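Local coordinates for cupin 2, conserved barrel domain protein (Shewanella frigidimarina, PDB 2PFW) that is of unknown function but carries the conserved beta-barrel domain of the RmlC-like cupins and belongs to a KdgF-like cupin family, at residues Thr14-Ile19 / Lys24-Gly29; Glu64-Val69 / Ile73-Ala78. All coordinates share one frame; numbering follows the deposited sequence.

How the interactions relate
From the N terminus, interaction 1 comes first: 14-19 is met by 24-29, with four residues between them, which joins the edge strand 17-18 to strand 23-31. The chain then runs through strands 34-41, 45-50 and 55-61 before interaction 2 opens, where three residues separate 64-69 from 73-78 and strands 65-69 and 72-76 pair. The two loops follow in series, neither nested nor crossed. Interaction 1 belongs to the six-stranded antiparallel sheet and interaction 2 to the four-stranded one. Their centres lie 22 Å apart, on opposite sides of the chain's centre, and the nearest atoms are about 10 Å apart. Both contacts reach the second subunit.

Interaction 1: Thr14-Ile19 / Lys24-Gly29; sequences TEIEDI and KRQMLG
Lys-24 opens the pairing beside Asp-18, in a non-hydrogen-bonded pair, and its CB packs on Ile-16 CG2 at 3.8 Å. Arg-25 makes the hydrogen-bonded pair with Glu-17: Glu-17 N reaches Arg-25 O at 2.9 Å with an N-H...O angle of 171°, and Arg-25 N returns the bond to Glu-17 O, also at 2.9 Å. With CG anti to the backbone N (chi1 -176°) and a bend at chi3, the Arg-25 guanidinium receives Ile-19 CG2 over one face, 3.8 Å from CZ. Glu-17 OE1 is 4.2 Å from Arg-25 NH2, too far for a salt bridge, although the opposite charges may still attract; a water bonds to that carboxylate oxygen and only weakly to Arg-25 O. Gln-26 extends its side chain toward the loop before strand 17-18, and its NE2 gives a 3.0 Å bond to Thr-14 O. The acceptor lies in the amide plane, whereas NE2 stands above the carbonyl plane; a second bond, to Gly-11 O, also holds this amide nitrogen. Two waters bridge the segments at Met-27, a selenomethionine: one links its N to Glu-15 O, another its O to Thr-14 OG1. The hairpin lies at the edge of the six-stranded sheet, where strand 23-31 is flanked on its other side by strand 34-41, with Gln-26 bonded through its backbone to Lys-38 and a classic beta bulge placing Leu-28 and Gly-29 opposite Ala-36.

Interaction 2: Glu64-Val69 / Ile73-Ala78; sequences EFHVNV and IKVLTA
With CG anti to the carbonyl carbon and a bend at chi2 (both torsions -62°), Glu-64 turns alongside Thr-77, whose OG1 stands anti to its own backbone N; the two side chains point the same way. Thr-77 OG1 donates to Glu-64 OE2 at 2.6 Å, meeting the carboxylate on its syn side but 30° out of its plane. A valine in place of Glu-64 would probably leave the Thr-77 hydroxyl without this acceptor and open a gap where the carboxylate lay against Thr-77 CB. Next in register, Phe-65 and Leu-76 form a hydrogen-bonded pair in which both backbone N-H...O bonds are made. Val-67 and Lys-74 repeat that pattern, the Val-67 N to Lys-74 O bond measuring 2.9 Å. Between them, the non-hydrogen-bonded pair His-66 and Val-75 makes a CH-pi contact: Val-75 CG2 sits over one imidazole face, 4.1 Å from the ring centroid and offset toward its rim. At the turn end, Ile-73 CD1 lies near the Asn-68 amide, though its short approach to ND2 is doubtful, given the unusual Ile-73 chi2. On the face shared by Phe-65, Val-67, Lys-74 and Leu-76, Val-67 CG2 is 4.2 Å from Leu-76 CD1. Phe-82 packs on both residues, while Phe-8 and Phe-10 of the second subunit reach Val-67 and Leu-76, respectively. The axes of 65-69 and 73-76 make 154°, as in an antiparallel beta hairpin, with strand 72-76 at the edge of the four-stranded sheet and both segments inside the cupin domain, whose conserved beta barrel it helps build.

Interaction 1: Thr14-Ile19 / Lys24-Gly29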
loop_
_atom_site.group_PDB
_atom_site.type_symbol
_atom_site.label_atom_id
_atom_site.label_comp_id
_atom_site.label_asym_id
_atom_site.label_seq_id
_atom_site.Cartn_x
_atom_site.Cartn_y
_atom_site.Cartn_z
ATOM N N THR A 14 12.833 -6.958 8.619
ATOM C CA THR A 14 13.008 -5.514 8.507
ATOM C C THR A 14 12.770 -4.844 9.861
ATOM O O THR A 14 11.773 -5.127 10.529
ATOM C CB THR A 14 12.067 -4.834 7.498
ATOM O OG1 THR A 14 11.964 -5.550 6.264
ATOM C CG2 THR A 14 12.644 -3.459 7.160
ATOM N N GLU A 15 13.665 -3.957 10.284
ATOM C CA GLU A 15 13.510 -3.364 11.609
ATOM C C GLU A 15 12.176 -2.620 11.711
ATOM O O GLU A 15 11.749 -1.929 10.787
ATOM C CB GLU A 15 14.660 -2.427 11.967
ATOM C CG GLU A 15 14.486 -1.652 13.264
ATOM C CD GLU A 15 14.879 -2.422 14.509
ATOM O OE1 GLU A 15 14.505 -3.613 14.604
ATOM O OE2 GLU A 15 15.552 -1.849 15.392
ATOM N N ILE A 16 11.516 -2.776 12.854
ATOM C CA ILE A 16 10.382 -1.924 13.217
ATOM C C ILE A 16 10.893 -0.794 14.108
ATOM O O ILE A 16 11.462 -1.039 15.171
ATOM C CB ILE A 16 9.271 -2.737 13.889
ATOM C CG1 ILE A 16 8.718 -3.852 12.989
ATOM C CG2 ILE A 16 8.154 -1.833 14.383
ATOM C CD1 ILE A 16 8.165 -5.049 13.730
ATOM N N GLU A 17 10.715 0.435 13.641
ATOM C CA GLU A 17 11.370 1.610 14.203
ATOM C C GLU A 17 10.401 2.404 15.073
ATOM O O GLU A 17 9.334 2.827 14.627
ATOM C CB GLU A 17 11.935 2.480 13.080
ATOM C CG GLU A 17 12.676 3.710 13.576
ATOM C CD GLU A 17 13.430 4.432 12.475
ATOM O OE1 GLU A 17 13.146 4.193 11.281
ATOM O OE2 GLU A 17 14.318 5.250 12.811
ATOM N N ASP A 18 10.764 2.591 16.337
ATOM C CA ASP A 18 10.005 3.431 17.255
ATOM C C ASP A 18 10.212 4.901 16.905
ATOM O O ASP A 18 11.300 5.442 17.094
ATOM C CB ASP A 18 10.422 3.165 18.702
ATOM C CG ASP A 18 9.884 4.210 19.663
ATOM O OD1 ASP A 18 8.830 4.804 19.344
ATOM O OD2 ASP A 18 10.512 4.433 20.717
ATOM N N ILE A 19 9.171 5.547 16.402
ATOM C CA ILE A 19 9.265 6.945 15.991
ATOM C C ILE A 19 8.513 7.855 16.952
ATOM O O ILE A 19 8.172 8.983 16.598
ATOM C CB ILE A 19 8.700 7.126 14.569
ATOM C CG1 ILE A 19 7.248 6.673 14.449
ATOM C CG2 ILE A 19 9.596 6.425 13.560
ATOM C CD1 ILE A 19 6.500 7.222 13.262
ATOM N N LYS A 24 4.876 3.145 15.533
ATOM C CA LYS A 24 5.991 2.312 15.088
ATOM C C LYS A 24 5.946 2.166 13.570
ATOM O O LYS A 24 4.863 2.002 13.009
ATOM C CB LYS A 24 5.956 0.940 15.743
ATOM C CG LYS A 24 6.370 0.902 17.205
ATOM C CD LYS A 24 6.396 -0.517 17.738
ATOM C CE LYS A 24 5.392 -0.765 18.853
ATOM N NZ LYS A 24 4.141 -1.408 18.347
ATOM N N ARG A 25 7.091 2.241 12.899
ATOM C CA ARG A 25 7.088 2.303 11.438
ATOM C C ARG A 25 8.000 1.235 10.833
ATOM O O ARG A 25 9.112 1.035 11.321
ATOM C CB ARG A 25 7.527 3.687 10.950
ATOM C CG ARG A 25 7.469 3.875 9.445
ATOM C CD ARG A 25 7.617 5.338 9.044
ATOM N NE ARG A 25 8.945 5.833 9.371
ATOM C CZ ARG A 25 9.304 7.034 9.780
ATOM N NH1 ARG A 25 8.421 8.007 9.952
ATOM N NH2 ARG A 25 10.586 7.284 10.030
ATOM N N GLN A 26 7.521 0.574 9.784
ATOM C CA GLN A 26 8.339 -0.378 9.044
ATOM C C GLN A 26 8.323 -0.092 7.544
ATOM O O GLN A 26 7.263 0.022 6.933
ATOM C CB GLN A 26 7.870 -1.814 9.272
ATOM C CG GLN A 26 8.828 -2.870 8.729
ATOM C CD GLN A 26 8.215 -4.254 8.822
ATOM O OE1 GLN A 26 7.107 -4.451 8.329
ATOM N NE2 GLN A 26 8.925 -5.182 9.447
HETATM N N MSE A 27 9.507 0.013 6.956
HETATM C CA MSE A 27 9.634 0.152 5.506
HETATM C C MSE A 27 9.179 -1.093 4.766
HETATM O O MSE A 27 9.678 -2.123 5.097
HETATM C CB MSE A 27 11.094 0.482 5.140
HETATM C CG MSE A 27 11.262 0.843 3.655
HETATM SE SE MSE A 27 10.233 2.439 3.131
HETATM C CE MSE A 27 10.952 3.514 4.488
ATOM N N LEU A 28 8.269 -0.954 3.815
ATOM C CA LEU A 28 7.861 -2.075 2.978
ATOM C C LEU A 28 8.596 -2.075 1.639
ATOM O O LEU A 28 8.858 -3.128 1.055
ATOM C CB LEU A 28 6.357 -2.034 2.716
ATOM C CG LEU A 28 5.481 -2.050 3.978
ATOM C CD1 LEU A 28 4.014 -2.002 3.605
ATOM C CD2 LEU A 28 5.800 -3.271 4.822
ATOM N N GLY A 29 8.920 -0.887 1.140
ATOM C CA GLY A 29 9.706 -0.767 -0.082
ATOM C C GLY A 29 9.647 0.650 -0.622
ATOM O O GLY A 29 8.624 1.321 -0.470
HETATM O O HOH W 1 9.445 -5.014 5.551
HETATM O O HOH W 2 12.161 -0.016 8.682
HETATM O O HOH W 3 11.762 2.589 9.679
#

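Interaction 2: Glu64-Val69 / Ile73-Ala78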
loop_
_atom_site.group_PDB
_atom_site.type_symbol
_atom_site.label_atom_id
_atom_site.label_comp_id
_atom_site.label_asym_id
_atom_site.label_seq_id
_atom_site.Cartn_x
_atom_site.Cartn_y
_atom_site.Cartn_z
ATOM N N GLU A 64 -9.660 0.580 14.331
ATOM C CA GLU A 64 -10.655 1.582 13.961
ATOM C C GLU A 64 -9.961 2.943 13.848
ATOM O O GLU A 64 -9.314 3.390 14.792
ATOM C CB GLU A 64 -11.807 1.634 14.953
ATOM C CG GLU A 64 -12.631 0.371 15.106
ATOM C CD GLU A 64 -13.337 -0.073 13.844
ATOM O OE1 GLU A 64 -14.134 0.708 13.284
ATOM O OE2 GLU A 64 -13.084 -1.220 13.413
ATOM N N PHE A 65 -10.084 3.563 12.680
ATOM C CA PHE A 65 -9.375 4.814 12.419
ATOM C C PHE A 65 -10.382 5.946 12.208
ATOM O O PHE A 65 -11.222 5.862 11.315
ATOM C CB PHE A 65 -8.445 4.690 11.211
ATOM C CG PHE A 65 -7.143 3.994 11.584
ATOM C CD1 PHE A 65 -7.066 2.610 11.592
ATOM C CD2 PHE A 65 -6.023 4.730 11.923
ATOM C CE1 PHE A 65 -5.885 1.987 11.941
ATOM C CE2 PHE A 65 -4.838 4.113 12.269
ATOM C CZ PHE A 65 -4.770 2.731 12.275
ATOM N N HIS A 66 -10.278 6.968 13.049
ATOM C CA HIS A 66 -10.972 8.232 12.852
ATOM C C HIS A 66 -10.115 9.099 11.927
ATOM O O HIS A 66 -9.086 9.608 12.370
ATOM C CB HIS A 66 -11.221 8.964 14.167
ATOM C CG HIS A 66 -12.247 8.336 15.056
ATOM N ND1 HIS A 66 -12.071 7.089 15.611
ATOM C CD2 HIS A 66 -13.452 8.768 15.503
ATOM C CE1 HIS A 66 -13.119 6.777 16.353
ATOM N NE2 HIS A 66 -13.974 7.783 16.302
ATOM N N VAL A 67 -10.516 9.249 10.671
ATOM C CA VAL A 67 -9.637 9.965 9.743
ATOM C C VAL A 67 -10.275 11.271 9.271
ATOM O O VAL A 67 -11.430 11.310 8.847
ATOM C CB VAL A 67 -9.255 9.103 8.527
ATOM C CG1 VAL A 67 -8.381 9.910 7.576
ATOM C CG2 VAL A 67 -8.534 7.843 8.983
ATOM N N ASN A 68 -9.495 12.350 9.354
ATOM C CA ASN A 68 -9.915 13.628 8.786
ATOM C C ASN A 68 -9.153 13.908 7.489
ATOM O O ASN A 68 -7.924 13.988 7.544
ATOM C CB ASN A 68 -9.697 14.774 9.777
ATOM C CG ASN A 68 -10.404 16.039 9.315
ATOM O OD1 ASN A 68 -10.612 16.256 8.120
ATOM N ND2 ASN A 68 -10.788 16.884 10.269
ATOM N N VAL A 69 -9.872 14.042 6.388
ATOM C CA VAL A 69 -9.318 14.582 5.152
ATOM C C VAL A 69 -10.109 15.810 4.697
ATOM O O VAL A 69 -11.284 15.707 4.361
ATOM C CB VAL A 69 -9.291 13.555 4.010
ATOM C CG1 VAL A 69 -8.707 14.191 2.755
ATOM C CG2 VAL A 69 -8.480 12.330 4.400
ATOM N N ILE A 73 -14.878 13.816 7.726
ATOM C CA ILE A 73 -14.446 12.922 8.798
ATOM C C ILE A 73 -15.178 11.586 8.708
ATOM O O ILE A 73 -16.404 11.513 8.597
ATOM C CB ILE A 73 -14.677 13.492 10.208
ATOM C CG1 ILE A 73 -14.137 14.902 10.434
ATOM C CG2 ILE A 73 -14.114 12.517 11.237
ATOM C CD1 ILE A 73 -13.007 14.972 11.435
ATOM N N LYS A 74 -14.421 10.486 8.744
ATOM C CA LYS A 74 -15.076 9.176 8.689
ATOM C C LYS A 74 -14.373 8.230 9.658
ATOM O O LYS A 74 -13.181 8.379 9.928
ATOM C CB LYS A 74 -15.110 8.606 7.276
ATOM C CG LYS A 74 -15.413 9.544 6.134
ATOM C CD LYS A 74 -16.685 9.275 5.373
ATOM C CE LYS A 74 -17.253 10.514 4.709
ATOM N NZ LYS A 74 -18.707 10.405 4.417
ATOM N N VAL A 75 -15.113 7.261 10.195
ATOM C CA VAL A 75 -14.486 6.177 10.946
ATOM C C VAL A 75 -14.164 5.036 9.979
ATOM O O VAL A 75 -15.067 4.594 9.272
ATOM C CB VAL A 75 -15.391 5.666 12.074
ATOM C CG1 VAL A 75 -14.690 4.563 12.849
ATOM C CG2 VAL A 75 -15.788 6.822 12.980
ATOM N N LEU A 76 -12.916 4.602 9.967
ATOM C CA LEU A 76 -12.474 3.578 9.027
ATOM C C LEU A 76 -12.052 2.314 9.780
ATOM O O LEU A 76 -11.440 2.393 10.843
ATOM C CB LEU A 76 -11.306 4.060 8.167
ATOM C CG LEU A 76 -11.520 5.283 7.276
ATOM C CD1 LEU A 76 -10.419 5.368 6.226
ATOM C CD2 LEU A 76 -12.886 5.266 6.617
ATOM N N THR A 77 -12.369 1.164 9.196
ATOM C CA THR A 77 -11.938 -0.121 9.747
ATOM C C THR A 77 -11.177 -0.927 8.700
ATOM O O THR A 77 -10.968 -0.467 7.572
ATOM C CB THR A 77 -13.161 -0.892 10.290
ATOM O OG1 THR A 77 -12.729 -2.058 10.998
ATOM C CG2 THR A 77 -14.055 -1.351 9.157
ATOM N N ALA A 78 -10.748 -2.123 9.076
ATOM C CA ALA A 78 -9.972 -3.005 8.216
ATOM C C ALA A 78 -10.589 -3.131 6.829
ATOM O O ALA A 78 -11.791 -3.355 6.671
ATOM C CB ALA A 78 -9.829 -4.373 8.870
#